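Local coordinates for ABC transporter, solute-binding protein (Staphylococcus aureus, PDB 6LKI), which probably serves as the substrate-binding lipoprotein of an ABC transporter and binds alpha-D-glucose 6-phosphate, at residues N3-Y8 with R53-M58; E64-P69 with K92-F97. One frame throughout, in Å; residues are numbered along the deposited sequence.

Overall arrangement
Both contacts lie in the lobe that holds the N-terminus of this solute-binding protein. Their centres are about 16 Å apart. Interaction 1 (3-8 with 53-58) comes first along the chain and pairs two parallel strands of the mixed sheet. After strand 56-58 the chain enters helix 62-65 and opens interaction 2 (64-69 with 92-97), a surface contact between the loop after that helix and the residues leading into strand 95-107. Strand 215-223 pairs with both 56-58 and 95-107, so the contacts reach the same sheet. They also touch, Met58 CE packing 4.2 Å from Phe97 CZ. The side chain of Thr38, a glucose 6-phosphate ligand, lies about 5 Å from that of Phe57 and about 7 Å from that of Ile66, so both contacts border the binding site.

Interaction 1: N3-Y8 with R53-M58; sequences NVLTVY and RGDVFM
Tyr8 and Gly54 meet through a backbone-to-side-chain hydrogen bond: Gly54 N donates to Tyr8 OH over 2.7 Å, nearly straight at 168°. The donor reaches the ring edge near its plane. Chi1 of -56° sets Tyr8 CG beside its own backbone N and lays the ring back along segment 53-58. Tyr8 CE1 comes to 3.5 Å from Gly54 CA, where glycine has no side chain to obstruct it. The backbones pair as parallel strands. Tyr8 N donates to Val56 O, and Met58 N donates to Tyr8 O at 2.7 Å. Before them Thr6 O accepts two bonds, from Val56 N in the carbonyl plane and from Asp55 N tilted out of it. Asp55 answers through OD2, whose anti lone pair takes Thr6 N at 3.2 Å. Val7 CG1 packs against Met58 CB. On the sheet face that carries Tyr8 and Phe57, Tyr8 CB lies 3.6 Å from Phe57 CD2, the two side chains crossing at about a right angle. Further out, Tyr8 OH also bonds Glu48 OE2, and Asp55 OD1 bonds His229 N. The carboxylate thus bridges strand 5-9 and the His229 loop, and the phenol links Gly54 to Glu48, so two buried polar groups are satisfied where the parallel pairing begins.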
ATOM      1  N   ASN A   3      11.088  14.149 -21.433  1.00 46.13           N
ATOM      2  CA  ASN A   3      11.313  12.711 -21.431  1.00 43.53           C
ATOM      3  C   ASN A   3      10.578  12.055 -20.270  1.00 42.28           C
ATOM      4  O   ASN A   3      10.577  12.566 -19.147  1.00 39.55           O
ATOM      5  CB  ASN A   3      12.807  12.403 -21.342  1.00 41.89           C
ATOM      6  CG  ASN A   3      13.614  13.139 -22.388  1.00 45.80           C
ATOM      7  OD1 ASN A   3      13.351  13.023 -23.586  1.00 47.98           O
ATOM      8  ND2 ASN A   3      14.606  13.902 -21.943  1.00 44.41           N
ATOM      9  N   VAL A   4       9.959  10.913 -20.549  1.00 39.26           N
ATOM     10  CA  VAL A   4       9.184  10.196 -19.543  1.00 40.13           C
ATOM     11  C   VAL A   4      10.124   9.354 -18.691  1.00 36.08           C
ATOM     12  O   VAL A   4      10.984   8.636 -19.215  1.00 37.39           O
ATOM     13  CB  VAL A   4       8.106   9.326 -20.207  1.00 38.64           C
ATOM     14  CG1 VAL A   4       7.451   8.413 -19.182  1.00 42.18           C
ATOM     15  CG2 VAL A   4       7.066  10.200 -20.894  1.00 41.09           C
ATOM     16  N   LEU A   5       9.968   9.449 -17.372  1.00 35.91           N
ATOM     17  CA  LEU A   5      10.689   8.591 -16.440  1.00 33.53           C
ATOM     18  C   LEU A   5       9.919   7.283 -16.278  1.00 38.65           C
ATOM     19  O   LEU A   5       8.745   7.295 -15.898  1.00 39.24           O
ATOM     20  CB  LEU A   5      10.852   9.299 -15.095  1.00 30.80           C
ATOM     21  CG  LEU A   5      11.977   8.878 -14.144  1.00 36.81           C
ATOM     22  CD1 LEU A   5      12.235   9.980 -13.129  1.00 38.32           C
ATOM     23  CD2 LEU A   5      11.654   7.575 -13.432  1.00 42.90           C
ATOM     24  N   THR A   6      10.572   6.161 -16.560  1.00 35.88           N
ATOM     25  CA  THR A   6       9.925   4.854 -16.525  1.00 38.44           C
ATOM     26  C   THR A   6      10.358   4.092 -15.279  1.00 38.67           C
ATOM     27  O   THR A   6      11.556   3.987 -14.992  1.00 34.57           O
ATOM     28  CB  THR A   6      10.255   4.048 -17.782  1.00 41.92           C
ATOM     29  OG1 THR A   6       9.741   4.731 -18.933  1.00 43.69           O
ATOM     30  CG2 THR A   6       9.633   2.661 -17.707  1.00 41.93           C
ATOM     31  N   VAL A   7       9.382   3.555 -14.548  1.00 35.13           N
ATOM     32  CA  VAL A   7       9.618   2.864 -13.286  1.00 37.11           C
ATOM     33  C   VAL A   7       9.064   1.448 -13.385  1.00 33.87           C
ATOM     34  O   VAL A   7       7.898   1.257 -13.750  1.00 36.25           O
ATOM     35  CB  VAL A   7       8.975   3.612 -12.105  1.00 37.03           C
ATOM     36  CG1 VAL A   7       9.026   2.764 -10.843  1.00 36.17           C
ATOM     37  CG2 VAL A   7       9.661   4.952 -11.882  1.00 36.19           C
ATOM     38  N   TYR A   8       9.900   0.461 -13.063  1.00 31.99           N
ATOM     39  CA  TYR A   8       9.444  -0.907 -12.845  1.00 34.66           C
ATOM     40  C   TYR A   8       9.046  -1.059 -11.383  1.00 33.36           C
ATOM     41  O   TYR A   8       9.788  -0.639 -10.489  1.00 32.07           O
ATOM     42  CB  TYR A   8      10.536  -1.924 -13.183  1.00 32.92           C
ATOM     43  CG  TYR A   8      11.119  -1.840 -14.576  1.00 35.60           C
ATOM     44  CD1 TYR A   8      12.164  -0.973 -14.860  1.00 33.58           C
ATOM     45  CD2 TYR A   8      10.647  -2.656 -15.598  1.00 37.16           C
ATOM     46  CE1 TYR A   8      12.710  -0.904 -16.127  1.00 38.63           C
ATOM     47  CE2 TYR A   8      11.188  -2.592 -16.870  1.00 39.25           C
ATOM     48  CZ  TYR A   8      12.220  -1.714 -17.128  1.00 43.48           C
ATOM     49  OH  TYR A   8      12.766  -1.644 -18.391  1.00 40.34           O
ATOM     50  N   ARG A  53      15.100   0.018 -22.188  1.00 48.46           N
ATOM     51  CA  ARG A  53      14.940  -0.222 -20.763  1.00 46.11           C
ATOM     52  C   ARG A  53      14.497   1.042 -20.036  1.00 43.97           C
ATOM     53  O   ARG A  53      14.786   2.165 -20.457  1.00 38.05           O
ATOM     54  CB  ARG A  53      16.245  -0.732 -20.155  1.00 45.89           C
ATOM     55  CG  ARG A  53      16.465  -2.222 -20.318  1.00 46.53           C
ATOM     56  CD  ARG A  53      17.774  -2.651 -19.689  1.00 43.95           C
ATOM     57  NE  ARG A  53      18.090  -4.045 -19.976  1.00 50.50           N
ATOM     58  CZ  ARG A  53      19.186  -4.659 -19.548  1.00 50.04           C
ATOM     59  NH1 ARG A  53      20.072  -4.000 -18.813  1.00 49.35           N
ATOM     60  NH2 ARG A  53      19.399  -5.932 -19.853  1.00 47.73           N
ATOM     61  N   GLY A  54      13.789   0.841 -18.928  1.00 38.04           N
ATOM     62  CA  GLY A  54      13.379   1.927 -18.067  1.00 36.59           C
ATOM     63  C   GLY A  54      14.527   2.438 -17.218  1.00 31.68           C
ATOM     64  O   GLY A  54      15.697   2.108 -17.423  1.00 36.49           O
ATOM     65  N   ASP A  55      14.173   3.251 -16.226  1.00 34.39           N
ATOM     66  CA  ASP A  55      15.153   3.985 -15.434  1.00 31.51           C
ATOM     67  C   ASP A  55      15.302   3.487 -14.005  1.00 31.65           C
ATOM     68  O   ASP A  55      16.424   3.422 -13.499  1.00 30.80           O
ATOM     69  CB  ASP A  55      14.792   5.475 -15.403  1.00 33.78           C
ATOM     70  CG  ASP A  55      14.762   6.094 -16.786  1.00 35.99           C
ATOM     71  OD1 ASP A  55      15.840   6.224 -17.401  1.00 36.32           O
ATOM     72  OD2 ASP A  55      13.659   6.445 -17.256  1.00 39.19           O
ATOM     73  N   VAL A  56      14.206   3.148 -13.328  1.00 31.44           N
ATOM     74  CA  VAL A  56      14.233   2.815 -11.908  1.00 30.65           C
ATOM     75  C   VAL A  56      13.404   1.562 -11.663  1.00 31.74           C
ATOM     76  O   VAL A  56      12.323   1.397 -12.241  1.00 32.32           O
ATOM     77  CB  VAL A  56      13.708   3.982 -11.042  1.00 33.31           C
ATOM     78  CG1 VAL A  56      13.707   3.601  -9.571  1.00 29.49           C
ATOM     79  CG2 VAL A  56      14.539   5.242 -11.263  1.00 30.70           C
ATOM     80  N   PHE A  57      13.913   0.680 -10.804  1.00 28.18           N
ATOM     81  CA  PHE A  57      13.167  -0.461 -10.278  1.00 28.12           C
ATOM     82  C   PHE A  57      12.798  -0.133  -8.835  1.00 29.97           C
ATOM     83  O   PHE A  57      13.678  -0.041  -7.972  1.00 30.09           O
ATOM     84  CB  PHE A  57      13.992  -1.744 -10.366  1.00 26.04           C
ATOM     85  CG  PHE A  57      13.165  -3.004 -10.363  1.00 31.19           C
ATOM     86  CD1 PHE A  57      12.483  -3.401  -9.224  1.00 30.99           C
ATOM     87  CD2 PHE A  57      13.079  -3.795 -11.497  1.00 32.20           C
ATOM     88  CE1 PHE A  57      11.724  -4.560  -9.218  1.00 32.77           C
ATOM     89  CE2 PHE A  57      12.324  -4.956 -11.497  1.00 34.65           C
ATOM     90  CZ  PHE A  57      11.647  -5.338 -10.356  1.00 31.55           C
ATOM     91  N   MET A  58      11.506   0.045  -8.574  1.00 27.48           N
ATOM     92  CA  MET A  58      11.017   0.519  -7.281  1.00 27.63           C
ATOM     93  C   MET A  58      10.255  -0.600  -6.584  1.00 32.57           C
ATOM     94  O   MET A  58       9.166  -0.985  -7.023  1.00 31.72           O
ATOM     95  CB  MET A  58      10.131   1.750  -7.458  1.00 28.37           C
ATOM     96  CG  MET A  58       9.413   2.188  -6.193  1.00 27.91           C
ATOM     97  SD  MET A  58       8.184   3.462  -6.520  1.00 35.81           S
ATOM     98  CE  MET A  58       7.494   3.695  -4.884  1.00 30.87           C
TER

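Interaction 2: E64-P69 with K92-F97; sequences ETIDHP and KYVTSF
Tyr93 presents its ring to two residues of segment 64-69, Ile66 at the edge and Pro69 over a face. Ile66 CD1 sits near the ring plane, 3.7 Å from Tyr93 CE1. Its CG2 methyl reaches the same ring carbon at 3.9 Å, so both branches of the isoleucine bear on one corner of the ring. The two side chains run past each other in opposite directions. Chi1 of Ile66 is -72°, which leaves CG1 beside the backbone N, and the straight chain beyond it carries CD1 on to Val94 CG2, 3.9 Å away. Pro69 lies differently. It runs side by side with the tyrosine and points the same way. Its CB comes to 3.4 Å from Tyr93 CE2, while Pro69 CG lies 3.6 Å from Tyr93 OH. Pro69 CA stands above the face, displaced toward the rim. The tyrosine turns CG between its backbone N and carbonyl carbon, chi1 46°, and this brings the ring up to the proline. The contact joins the loop that leaves helix 62-65 to the residues leading into strand 95-107, in the fold of bacterial extracellular solute-binding proteins. Ile66 is the first residue after helix 62-65 to leave helical backbone angles. No hydrogen bond crosses between the segments, and the touching is apolar. Phe72 of strand 72-73 packs on both Ile66 and Tyr93. Lys92 places CE at the edge of the Tyr93 ring, in its plane, and its NZ stays 4.3 Å from Pro69 O.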
ATOM      1  N   GLU A  64      17.806  -9.686  -2.523  1.00 41.17           N
ATOM      2  CA  GLU A  64      17.675 -11.129  -2.409  1.00 40.77           C
ATOM      3  C   GLU A  64      17.251 -11.812  -3.701  1.00 44.64           C
ATOM      4  O   GLU A  64      17.359 -13.040  -3.789  1.00 50.37           O
ATOM      5  CB  GLU A  64      16.667 -11.486  -1.306  1.00 39.92           C
ATOM      6  CG  GLU A  64      17.053 -10.994   0.078  1.00 43.17           C
ATOM      7  CD  GLU A  64      18.226 -11.759   0.660  1.00 47.68           C
ATOM      8  OE1 GLU A  64      18.451 -12.914   0.242  1.00 44.72           O
ATOM      9  OE2 GLU A  64      18.923 -11.206   1.537  1.00 52.80           O
ATOM     10  N   THR A  65      16.775 -11.065  -4.701  1.00 40.73           N
ATOM     11  CA  THR A  65      16.215 -11.667  -5.902  1.00 40.17           C
ATOM     12  C   THR A  65      16.932 -11.303  -7.194  1.00 40.91           C
ATOM     13  O   THR A  65      16.714 -11.982  -8.202  1.00 43.90           O
ATOM     14  CB  THR A  65      14.735 -11.284  -6.057  1.00 41.34           C
ATOM     15  OG1 THR A  65      14.600  -9.858  -6.009  1.00 43.85           O
ATOM     16  CG2 THR A  65      13.906 -11.906  -4.945  1.00 41.39           C
ATOM     17  N   ILE A  66      17.762 -10.262  -7.204  1.00 38.82           N
ATOM     18  CA  ILE A  66      18.440  -9.855  -8.432  1.00 38.54           C
ATOM     19  C   ILE A  66      19.452 -10.937  -8.802  1.00 44.95           C
ATOM     20  O   ILE A  66      20.452 -11.132  -8.104  1.00 47.23           O
ATOM     21  CB  ILE A  66      19.116  -8.488  -8.281  1.00 41.29           C
ATOM     22  CG1 ILE A  66      18.065  -7.376  -8.229  1.00 38.05           C
ATOM     23  CG2 ILE A  66      20.084  -8.242  -9.430  1.00 44.21           C
ATOM     24  CD1 ILE A  66      18.658  -5.981  -8.127  1.00 36.82           C
ATOM     25  N   ASP A  67      19.189 -11.648  -9.897  1.00 44.04           N
ATOM     26  CA  ASP A  67      20.096 -12.672 -10.394  1.00 49.20           C
ATOM     27  C   ASP A  67      21.079 -12.143 -11.430  1.00 49.64           C
ATOM     28  O   ASP A  67      22.060 -12.829 -11.739  1.00 51.50           O
ATOM     29  CB  ASP A  67      19.300 -13.836 -10.998  1.00 49.31           C
ATOM     30  CG  ASP A  67      18.634 -14.702  -9.942  1.00 55.56           C
ATOM     31  OD1 ASP A  67      19.269 -14.969  -8.899  1.00 53.89           O
ATOM     32  OD2 ASP A  67      17.475 -15.120 -10.156  1.00 51.57           O
ATOM     33  N   HIS A  68      20.847 -10.945 -11.968  1.00 45.63           N
ATOM     34  CA  HIS A  68      21.708 -10.347 -12.987  1.00 45.87           C
ATOM     35  C   HIS A  68      22.120  -8.958 -12.523  1.00 47.84           C
ATOM     36  O   HIS A  68      21.466  -7.959 -12.853  1.00 44.17           O
ATOM     37  CB  HIS A  68      21.005 -10.292 -14.341  1.00 47.72           C
ATOM     38  CG  HIS A  68      20.405 -11.598 -14.761  1.00 50.85           C
ATOM     39  ND1 HIS A  68      21.166 -12.656 -15.209  1.00 53.14           N
ATOM     40  CD2 HIS A  68      19.119 -12.017 -14.797  1.00 52.70           C
ATOM     41  CE1 HIS A  68      20.374 -13.671 -15.506  1.00 50.79           C
ATOM     42  NE2 HIS A  68      19.126 -13.310 -15.264  1.00 53.64           N
ATOM     43  N   PRO A  69      23.206  -8.856 -11.753  1.00 48.01           N
ATOM     44  CA  PRO A  69      23.651  -7.534 -11.282  1.00 46.00           C
ATOM     45  C   PRO A  69      24.098  -6.611 -12.399  1.00 47.64           C
ATOM     46  O   PRO A  69      24.095  -5.388 -12.212  1.00 43.15           O
ATOM     47  CB  PRO A  69      24.815  -7.868 -10.337  1.00 47.13           C
ATOM     48  CG  PRO A  69      24.693  -9.333 -10.046  1.00 50.67           C
ATOM     49  CD  PRO A  69      24.060  -9.944 -11.251  1.00 49.86           C
ATOM     50  N   LYS A  92      26.009  -2.881  -3.965  1.00 41.95           N
ATOM     51  CA  LYS A  92      26.353  -1.622  -4.623  1.00 46.14           C
ATOM     52  C   LYS A  92      25.200  -1.053  -5.440  1.00 40.57           C
ATOM     53  O   LYS A  92      25.050   0.172  -5.525  1.00 42.29           O
ATOM     54  CB  LYS A  92      27.577  -1.830  -5.518  1.00 48.75           C
ATOM     55  CG  LYS A  92      27.492  -3.078  -6.391  1.00 45.42           C
ATOM     56  CD  LYS A  92      28.504  -3.045  -7.529  1.00 54.68           C
ATOM     57  CE  LYS A  92      27.828  -2.871  -8.881  1.00 54.00           C
ATOM     58  NZ  LYS A  92      27.039  -4.056  -9.305  1.00 57.21           N
ATOM     59  N   TYR A  93      24.384  -1.911  -6.049  1.00 43.25           N
ATOM     60  CA  TYR A  93      23.384  -1.478  -7.016  1.00 41.44           C
ATOM     61  C   TYR A  93      21.975  -1.400  -6.438  1.00 38.82           C
ATOM     62  O   TYR A  93      21.027  -1.151  -7.187  1.00 34.43           O
ATOM     63  CB  TYR A  93      23.395  -2.408  -8.233  1.00 42.98           C
ATOM     64  CG  TYR A  93      23.416  -3.879  -7.887  1.00 46.54           C
ATOM     65  CD1 TYR A  93      22.247  -4.551  -7.554  1.00 44.09           C
ATOM     66  CD2 TYR A  93      24.603  -4.598  -7.898  1.00 47.08           C
ATOM     67  CE1 TYR A  93      22.260  -5.896  -7.237  1.00 48.23           C
ATOM     68  CE2 TYR A  93      24.626  -5.945  -7.584  1.00 52.39           C
ATOM     69  CZ  TYR A  93      23.451  -6.589  -7.254  1.00 52.95           C
ATOM     70  OH  TYR A  93      23.462  -7.929  -6.937  1.00 54.60           O
ATOM     71  N   VAL A  94      21.813  -1.603  -5.133  1.00 35.36           N
ATOM     72  CA  VAL A  94      20.509  -1.534  -4.487  1.00 34.07           C
ATOM     73  C   VAL A  94      20.580  -0.529  -3.347  1.00 33.37           C
ATOM     74  O   VAL A  94      21.568  -0.485  -2.606  1.00 33.93           O
ATOM     75  CB  VAL A  94      20.052  -2.916  -3.966  1.00 32.33           C
ATOM     76  CG1 VAL A  94      18.763  -2.791  -3.158  1.00 30.70           C
ATOM     77  CG2 VAL A  94      19.856  -3.880  -5.123  1.00 35.14           C
ATOM     78  N   THR A  95      19.542   0.295  -3.225  1.00 31.37           N
ATOM     79  CA  THR A  95      19.342   1.164  -2.072  1.00 31.97           C
ATOM     80  C   THR A  95      18.165   0.621  -1.273  1.00 33.30           C
ATOM     81  O   THR A  95      17.070   0.451  -1.819  1.00 32.63           O
ATOM     82  CB  THR A  95      19.070   2.606  -2.501  1.00 34.83           C
ATOM     83  OG1 THR A  95      20.231   3.148  -3.144  1.00 33.79           O
ATOM     84  CG2 THR A  95      18.717   3.463  -1.291  1.00 32.63           C
ATOM     85  N   SER A  96      18.392   0.344   0.011  1.00 30.02           N
ATOM     86  CA  SER A  96      17.313  -0.140   0.864  1.00 31.17           C
ATOM     87  C   SER A  96      16.213   0.909   0.971  1.00 32.88           C
ATOM     88  O   SER A  96      16.484   2.110   1.074  1.00 30.04           O
ATOM     89  CB  SER A  96      17.853  -0.499   2.248  1.00 32.16           C
ATOM     90  OG  SER A  96      18.763  -1.584   2.167  1.00 31.37           O
ATOM     91  N   PHE A  97      14.963   0.445   0.952  1.00 29.02           N
ATOM     92  CA  PHE A  97      13.807   1.320   0.782  1.00 28.50           C
ATOM     93  C   PHE A  97      12.803   1.180   1.918  1.00 29.24           C
ATOM     94  O   PHE A  97      12.537   2.162   2.622  1.00 26.26           O
ATOM     95  CB  PHE A  97      13.154   1.017  -0.576  1.00 31.43           C
ATOM     96  CG  PHE A  97      11.845   1.719  -0.802  1.00 29.97           C
ATOM     97  CD1 PHE A  97      11.718   3.078  -0.574  1.00 27.92           C
ATOM     98  CD2 PHE A  97      10.744   1.017  -1.268  1.00 29.46           C
ATOM     99  CE1 PHE A  97      10.517   3.723  -0.794  1.00 30.15           C
ATOM    100  CE2 PHE A  97       9.540   1.656  -1.489  1.00 32.67           C
ATOM    101  CZ  PHE A  97       9.425   3.011  -1.251  1.00 31.33           C
TER